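Local coordinates for rhamnose ABC transporter, periplasmic rhamnose-binding protein (Kribbella flavida, PDB 4KVF) that probably binds a sugar, likely rhamnose, as the substrate-binding component of an ABC transporter, at residues K227-A238 with V253-M264; A277-L287 with I324-F332. All coordinates share one frame; numbering follows the deposited sequence.

Interaction 1 (K227-A238 with V253-M264); sequences KVIVSPTTVGIA and VAITGLGLPNQM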
# COMPACT_ATOMS: atom_id res chain seq x y z
N LYS A 227 -1.18 25.49 8.68
CA LYS A 227 -1.06 24.63 9.86
C LYS A 227 -0.45 23.26 9.55
O LYS A 227 0.29 22.70 10.35
CB LYS A 227 -2.42 24.44 10.54
CG LYS A 227 -2.85 25.61 11.42
CD LYS A 227 -3.75 25.13 12.54
CE LYS A 227 -4.50 26.27 13.22
NZ LYS A 227 -5.57 25.74 14.12
N VAL A 228 -0.79 22.70 8.39
CA VAL A 228 -0.35 21.35 8.06
C VAL A 228 0.00 21.25 6.60
O VAL A 228 -0.73 21.74 5.75
CB VAL A 228 -1.47 20.31 8.34
CG1 VAL A 228 -0.92 18.90 8.22
CG2 VAL A 228 -2.08 20.51 9.73
N ILE A 229 1.13 20.61 6.31
CA ILE A 229 1.42 20.16 4.96
C ILE A 229 1.17 18.67 4.94
O ILE A 229 1.73 17.94 5.77
CB ILE A 229 2.89 20.42 4.56
CG1 ILE A 229 3.19 21.92 4.57
CG2 ILE A 229 3.17 19.81 3.19
CD1 ILE A 229 4.59 22.28 4.13
N VAL A 230 0.32 18.21 4.02
CA VAL A 230 0.03 16.79 3.86
C VAL A 230 0.71 16.32 2.58
O VAL A 230 0.40 16.83 1.51
CB VAL A 230 -1.50 16.53 3.69
CG1 VAL A 230 -1.79 15.04 3.54
CG2 VAL A 230 -2.30 17.11 4.86
N SER A 231 1.64 15.39 2.68
CA SER A 231 2.36 14.94 1.49
C SER A 231 2.17 13.44 1.29
O SER A 231 2.83 12.64 1.95
CB SER A 231 3.85 15.27 1.62
OG SER A 231 4.52 15.09 0.38
N PRO A 232 1.26 13.07 0.38
CA PRO A 232 0.94 11.66 0.12
C PRO A 232 1.94 11.05 -0.86
O PRO A 232 1.57 10.52 -1.90
CB PRO A 232 -0.45 11.73 -0.49
CG PRO A 232 -0.46 13.04 -1.24
CD PRO A 232 0.37 13.98 -0.36
N THR A 233 3.22 11.18 -0.51
CA THR A 233 4.31 10.59 -1.28
C THR A 233 5.47 10.41 -0.33
O THR A 233 5.76 11.32 0.45
CB THR A 233 4.74 11.48 -2.46
OG1 THR A 233 6.16 11.38 -2.65
CG2 THR A 233 4.40 12.94 -2.18
N THR A 234 6.13 9.25 -0.37
CA THR A 234 7.22 9.00 0.57
C THR A 234 8.38 9.97 0.36
O THR A 234 9.02 10.41 1.32
CB THR A 234 7.70 7.54 0.55
OG1 THR A 234 8.36 7.27 -0.69
CG2 THR A 234 6.52 6.61 0.73
N VAL A 235 8.63 10.32 -0.90
CA VAL A 235 9.69 11.27 -1.22
C VAL A 235 9.31 12.63 -0.68
O VAL A 235 10.14 13.32 -0.08
CB VAL A 235 9.92 11.38 -2.75
CG1 VAL A 235 10.87 12.52 -3.07
CG2 VAL A 235 10.45 10.08 -3.31
N GLY A 236 8.06 13.00 -0.88
CA GLY A 236 7.58 14.34 -0.56
C GLY A 236 7.56 14.61 0.93
O GLY A 236 8.00 15.66 1.39
N ILE A 237 7.06 13.65 1.70
CA ILE A 237 6.94 13.87 3.13
C ILE A 237 8.33 13.94 3.78
O ILE A 237 8.58 14.76 4.68
CB ILE A 237 6.04 12.79 3.79
CG1 ILE A 237 5.74 13.14 5.24
CG2 ILE A 237 6.67 11.41 3.68
CD1 ILE A 237 4.88 12.10 5.93
N ALA A 238 9.26 13.14 3.27
CA ALA A 238 10.63 13.16 3.77
C ALA A 238 11.33 14.49 3.47
O ALA A 238 12.10 15.00 4.29
CB ALA A 238 11.44 11.99 3.20
N VAL A 253 4.59 24.31 12.23
CA VAL A 253 3.74 23.70 11.22
C VAL A 253 3.87 22.18 11.32
O VAL A 253 4.95 21.66 11.62
CB VAL A 253 4.09 24.19 9.79
CG1 VAL A 253 5.48 23.76 9.38
CG2 VAL A 253 3.06 23.69 8.78
N ALA A 254 2.77 21.47 11.11
CA ALA A 254 2.79 20.02 11.18
C ALA A 254 3.03 19.45 9.79
O ALA A 254 2.63 20.05 8.79
CB ALA A 254 1.49 19.48 11.75
N ILE A 255 3.69 18.30 9.73
CA ILE A 255 3.88 17.59 8.47
C ILE A 255 3.30 16.20 8.63
O ILE A 255 3.63 15.50 9.58
CB ILE A 255 5.39 17.45 8.13
CG1 ILE A 255 6.06 18.83 8.04
CG2 ILE A 255 5.58 16.68 6.83
CD1 ILE A 255 5.67 19.61 6.79
N THR A 256 2.42 15.79 7.72
CA THR A 256 1.92 14.42 7.71
C THR A 256 1.82 13.92 6.26
O THR A 256 2.28 14.60 5.35
CB THR A 256 0.57 14.28 8.46
OG1 THR A 256 0.23 12.89 8.58
CG2 THR A 256 -0.54 15.02 7.73
N GLY A 257 1.26 12.74 6.05
CA GLY A 257 1.25 12.17 4.71
C GLY A 257 1.58 10.69 4.70
O GLY A 257 1.31 9.98 5.67
N LEU A 258 2.16 10.22 3.60
CA LEU A 258 2.46 8.80 3.44
C LEU A 258 3.97 8.65 3.38
O LEU A 258 4.62 9.19 2.49
CB LEU A 258 1.83 8.26 2.17
CG LEU A 258 0.32 8.39 2.12
CD1 LEU A 258 -0.17 8.00 0.74
CD2 LEU A 258 -0.35 7.53 3.20
N GLY A 259 4.53 7.93 4.35
CA GLY A 259 5.98 7.85 4.45
C GLY A 259 6.51 6.46 4.73
O GLY A 259 5.76 5.56 5.10
N LEU A 260 7.82 6.30 4.54
CA LEU A 260 8.51 5.05 4.86
C LEU A 260 9.14 5.17 6.24
O LEU A 260 9.89 6.10 6.51
CB LEU A 260 9.58 4.76 3.80
CG LEU A 260 9.07 4.33 2.42
CD1 LEU A 260 10.19 4.40 1.38
CD2 LEU A 260 8.49 2.92 2.50
N PRO A 261 8.83 4.21 7.14
CA PRO A 261 9.25 4.25 8.55
C PRO A 261 10.74 4.47 8.80
O PRO A 261 11.07 5.22 9.71
CB PRO A 261 8.81 2.87 9.07
CG PRO A 261 7.58 2.58 8.27
CD PRO A 261 7.92 3.08 6.88
N ASN A 262 11.61 3.83 8.02
CA ASN A 262 13.06 4.01 8.20
C ASN A 262 13.54 5.40 7.79
O ASN A 262 14.43 5.98 8.43
CB ASN A 262 13.86 2.94 7.44
CG ASN A 262 13.83 1.58 8.12
OD1 ASN A 262 13.37 1.44 9.26
ND2 ASN A 262 14.33 0.56 7.42
N GLN A 263 12.96 5.93 6.72
CA GLN A 263 13.35 7.24 6.20
C GLN A 263 12.81 8.32 7.12
O GLN A 263 13.43 9.37 7.30
CB GLN A 263 12.81 7.41 4.78
CG GLN A 263 13.38 8.59 4.01
CD GLN A 263 12.84 8.69 2.60
OE1 GLN A 263 11.83 8.05 2.26
NE2 GLN A 263 13.49 9.49 1.76
N MSE A 264 11.65 8.04 7.70
CA MSE A 264 10.92 9.01 8.52
C MSE A 264 11.31 8.99 10.00
O MSE A 264 11.00 9.92 10.74
CB MSE A 264 9.41 8.80 8.38
CG MSE A 264 8.88 9.17 7.00
SE MSE A 264 9.22 11.05 6.67
CE MSE A 264 8.04 11.72 8.06
O HOH W 1 9.45 8.54 3.48
O HOH W 2 11.15 7.81 -0.28
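I237, L258 and T256 carry this contact between strand 227-231 with its following helix and strand 254-257, the loop beyond it and the start of helix 261-269. I237 CG1 lies against I255 CG2, the two side chains running opposite ways. With CG1 anti to the backbone N (chi1 -171°), I237 carries CD1 to 3.6 Å from the T256 carbonyl carbon, while CG2 meets L258 O at 3.2 Å. The bent side chain of M264, a selenomethionine here, brings CE to 3.8 Å from I237 CD1. L258 lays CD1 against P232 CB at 3.9 Å. T256 CG2 spans V228 CG1 and V230 CG2 at 3.9 and 4.0 Å, on the sheet face lined by helix 145-159, and its hydroxyl goes to K275 O. Five backbone bonds hold the strands in parallel register, among them T256 N to I229 O at 3.0 Å (N-H...O 169°). A water bonded to T234 O, L260 N and Q263 OE1 bridges the two helix starts, 2.7 Å from that OE1. A side chain on G257 would clash with S231 O. Strands 226-231 and 254-257 and helix 234-245 form a beta-alpha-beta unit at the edge of a four-stranded parallel sheet, consistent with a periplasmic binding protein domain.

Interaction 2 (A277-L287 with I324-F332); sequences ALWNPADIGYL and IVLGPPTEF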
# COMPACT_ATOMS: atom_id res chain seq x y z
N ALA A 277 1.06 8.04 7.84
CA ALA A 277 0.47 6.74 7.53
C ALA A 277 1.21 6.01 6.42
O ALA A 277 1.95 6.60 5.65
CB ALA A 277 -1.00 6.92 7.12
N LEU A 278 1.00 4.69 6.37
CA LEU A 278 1.30 3.90 5.18
C LEU A 278 0.60 2.58 5.43
O LEU A 278 -0.59 2.54 5.71
CB LEU A 278 2.81 3.71 4.96
CG LEU A 278 3.22 3.27 3.55
CD1 LEU A 278 3.11 4.41 2.51
CD2 LEU A 278 4.62 2.66 3.52
N TRP A 279 1.37 1.49 5.38
CA TRP A 279 0.84 0.15 5.58
C TRP A 279 2.03 -0.76 5.90
O TRP A 279 3.17 -0.35 5.73
CB TRP A 279 0.07 -0.32 4.34
CG TRP A 279 0.73 0.05 3.03
CD1 TRP A 279 1.73 -0.63 2.39
CD2 TRP A 279 0.43 1.19 2.20
NE1 TRP A 279 2.08 0.01 1.22
CE2 TRP A 279 1.30 1.13 1.08
CE3 TRP A 279 -0.48 2.24 2.29
CZ2 TRP A 279 1.27 2.08 0.06
CZ3 TRP A 279 -0.50 3.19 1.28
CH2 TRP A 279 0.37 3.10 0.18
N ASN A 280 1.77 -1.96 6.39
CA ASN A 280 2.85 -2.90 6.66
C ASN A 280 2.96 -3.88 5.50
O ASN A 280 2.10 -4.74 5.34
CB ASN A 280 2.61 -3.64 7.99
CG ASN A 280 3.72 -4.62 8.32
OD1 ASN A 280 4.70 -4.77 7.57
ND2 ASN A 280 3.59 -5.29 9.47
N PRO A 281 4.00 -3.74 4.67
CA PRO A 281 4.06 -4.54 3.45
C PRO A 281 4.12 -6.02 3.76
O PRO A 281 3.64 -6.82 2.97
CB PRO A 281 5.39 -4.11 2.79
CG PRO A 281 5.70 -2.79 3.41
CD PRO A 281 5.19 -2.87 4.81
N ALA A 282 4.71 -6.38 4.90
CA ALA A 282 4.78 -7.78 5.29
C ALA A 282 3.38 -8.38 5.41
O ALA A 282 3.15 -9.54 5.07
CB ALA A 282 5.57 -7.96 6.59
N ASP A 283 2.43 -7.58 5.88
CA ASP A 283 1.06 -8.08 6.02
C ASP A 283 0.40 -8.31 4.67
O ASP A 283 -0.51 -9.13 4.56
CB ASP A 283 0.19 -7.12 6.85
CG ASP A 283 0.60 -7.07 8.31
OD1 ASP A 283 1.25 -8.03 8.80
OD2 ASP A 283 0.24 -6.08 8.99
N ILE A 284 0.83 -7.56 3.66
CA ILE A 284 0.28 -7.76 2.32
C ILE A 284 0.65 -9.17 1.81
O ILE A 284 -0.21 -9.92 1.34
CB ILE A 284 0.82 -6.71 1.32
CG1 ILE A 284 0.51 -5.29 1.82
CG2 ILE A 284 0.21 -6.92 -0.06
CD1 ILE A 284 1.15 -4.22 0.95
N GLY A 285 1.92 -9.52 1.94
CA GLY A 285 2.38 -10.82 1.49
C GLY A 285 1.79 -11.94 2.33
O GLY A 285 1.45 -13.01 1.83
N TYR A 286 1.70 -11.69 3.63
CA TYR A 286 1.12 -12.65 4.57
C TYR A 286 -0.35 -12.90 4.24
O TYR A 286 -0.79 -14.05 4.12
CB TYR A 286 1.30 -12.12 6.01
CG TYR A 286 0.85 -13.02 7.12
CD1 TYR A 286 -0.50 -13.14 7.43
CD2 TYR A 286 1.76 -13.72 7.89
CE1 TYR A 286 -0.92 -13.96 8.47
CE2 TYR A 286 1.35 -14.55 8.92
CZ TYR A 286 0.00 -14.65 9.21
OH TYR A 286 -0.42 -15.47 10.24
N LEU A 287 -1.12 -11.83 4.06
CA LEU A 287 -2.52 -11.98 3.71
C LEU A 287 -2.68 -12.68 2.36
O LEU A 287 -3.56 -13.52 2.21
CB LEU A 287 -3.22 -10.61 3.70
CG LEU A 287 -4.69 -10.60 3.27
CD1 LEU A 287 -5.52 -11.60 4.07
CD2 LEU A 287 -5.27 -9.19 3.42
N ILE A 324 -9.72 -7.90 -1.66
CA ILE A 324 -9.60 -8.13 -0.24
C ILE A 324 -8.74 -7.01 0.34
O ILE A 324 -7.58 -6.87 -0.03
CB ILE A 324 -8.93 -9.49 0.05
CG1 ILE A 324 -9.74 -10.61 -0.61
CG2 ILE A 324 -8.81 -9.71 1.55
CD1 ILE A 324 -9.06 -11.99 -0.55
N VAL A 325 -9.33 -6.20 1.21
CA VAL A 325 -8.63 -5.00 1.71
C VAL A 325 -7.92 -5.33 3.01
O VAL A 325 -8.57 -5.78 3.96
CB VAL A 325 -9.64 -3.86 1.97
CG1 VAL A 325 -8.91 -2.63 2.53
CG2 VAL A 325 -10.35 -3.52 0.66
N LEU A 326 -6.61 -5.10 3.06
CA LEU A 326 -5.81 -5.48 4.22
C LEU A 326 -6.34 -4.80 5.48
O LEU A 326 -6.48 -5.42 6.53
CB LEU A 326 -4.33 -5.11 4.00
CG LEU A 326 -3.39 -5.21 5.20
CD1 LEU A 326 -3.29 -6.66 5.72
CD2 LEU A 326 -2.01 -4.68 4.82
N GLY A 327 -6.66 -3.52 5.35
CA GLY A 327 -7.29 -2.79 6.44
C GLY A 327 -7.14 -1.30 6.20
O GLY A 327 -6.68 -0.89 5.13
N PRO A 328 -7.54 -0.49 7.18
CA PRO A 328 -7.26 0.94 7.06
C PRO A 328 -5.74 1.14 7.06
O PRO A 328 -5.02 0.23 7.48
CB PRO A 328 -7.88 1.52 8.35
CG PRO A 328 -8.88 0.50 8.78
CD PRO A 328 -8.30 -0.82 8.39
N PRO A 329 -5.26 2.31 6.60
CA PRO A 329 -3.83 2.60 6.64
C PRO A 329 -3.27 2.45 8.05
O PRO A 329 -3.98 2.70 9.03
CB PRO A 329 -3.75 4.06 6.21
CG PRO A 329 -4.98 4.24 5.35
CD PRO A 329 -6.04 3.42 6.01
N THR A 330 -2.01 2.03 8.14
CA THR A 330 -1.33 1.94 9.42
C THR A 330 -0.82 3.33 9.78
O THR A 330 -0.25 4.01 8.93
CB THR A 330 -0.12 0.98 9.35
OG1 THR A 330 -0.57 -0.36 9.11
CG2 THR A 330 0.69 1.03 10.65
N GLU A 331 -1.03 3.75 11.02
CA GLU A 331 -0.52 5.03 11.49
C GLU A 331 0.79 4.85 12.24
O GLU A 331 0.90 4.01 13.13
CB GLU A 331 -1.52 5.71 12.41
CG GLU A 331 -2.72 6.31 11.72
CD GLU A 331 -3.40 7.34 12.59
OE1 GLU A 331 -2.88 7.59 13.69
OE2 GLU A 331 -4.45 7.88 12.18
N PHE A 332 1.77 5.66 11.88
CA PHE A 332 3.07 5.60 12.55
C PHE A 332 3.28 6.81 13.47
O PHE A 332 2.98 7.94 13.09
CB PHE A 332 4.19 5.50 11.51
CG PHE A 332 4.04 4.32 10.59
CD1 PHE A 332 4.55 3.08 10.95
CD2 PHE A 332 3.38 4.44 9.38
CE1 PHE A 332 4.42 1.99 10.10
CE2 PHE A 332 3.24 3.36 8.53
CZ PHE A 332 3.76 2.13 8.88
O HOH W 3 -1.06 -2.11 7.15
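A short antiparallel strand pair and a separate apolar patch join the segments between the two parallel sheets: strand 276-278 pairs with 330-332, and helix 281-296 meets the end of strand 323-325. In the hydrogen-bonded pair, L278 N reaches T330 O at 2.9 Å in the carbonyl plane, whereas T330 N comes to L278 O from above its plane (45°). The F332 ring presents its edge to A277 C and L278 N, CE2 lying 3.4 Å from L278 N and also touching L278 CB, and T330 CG2 sits over one face, offset toward the rim. An alanine at F332 would remove that edge and would probably leave a gap beside the L278 backbone and CB. L326 has CG anti to its N (chi1 170°), which sends CD1 to D283 CB at 3.7 Å and CD2 to I284 CG1 at 4.0 Å, nearly at right angles to I284. L287 CD2 packs 3.8 Å from L326 CA. A water accepts from N280 N and bonds T330 OG1 at 2.7 Å. Two backbone bonds set the strand register, the first turns of helix 281-296 rely on apolar packing, and W279 N and W279 O are left buried without a partner.

Overall arrangement
Interactions 1 and 2 come in series along the chain, interaction 1 closing before interaction 2 opens, and their centres lie about 17 Å apart. Strand 276-278 follows helix 261-269 and brings them into touch: A277 N lies 2.9 Å from G257 O, and A277 O lies 3.2 Å from G259 N, both probable hydrogen bonds. Interaction 1 belongs to the four-stranded parallel sheet. Interaction 2 runs from the two-stranded 276-278/330-332 pair to strand 323-325, the edge strand of the six-stranded sheet. Two of the chain's crossings between the lobes lie in interaction 2, consistent with the hinge of a two-lobed periplasmic binding protein.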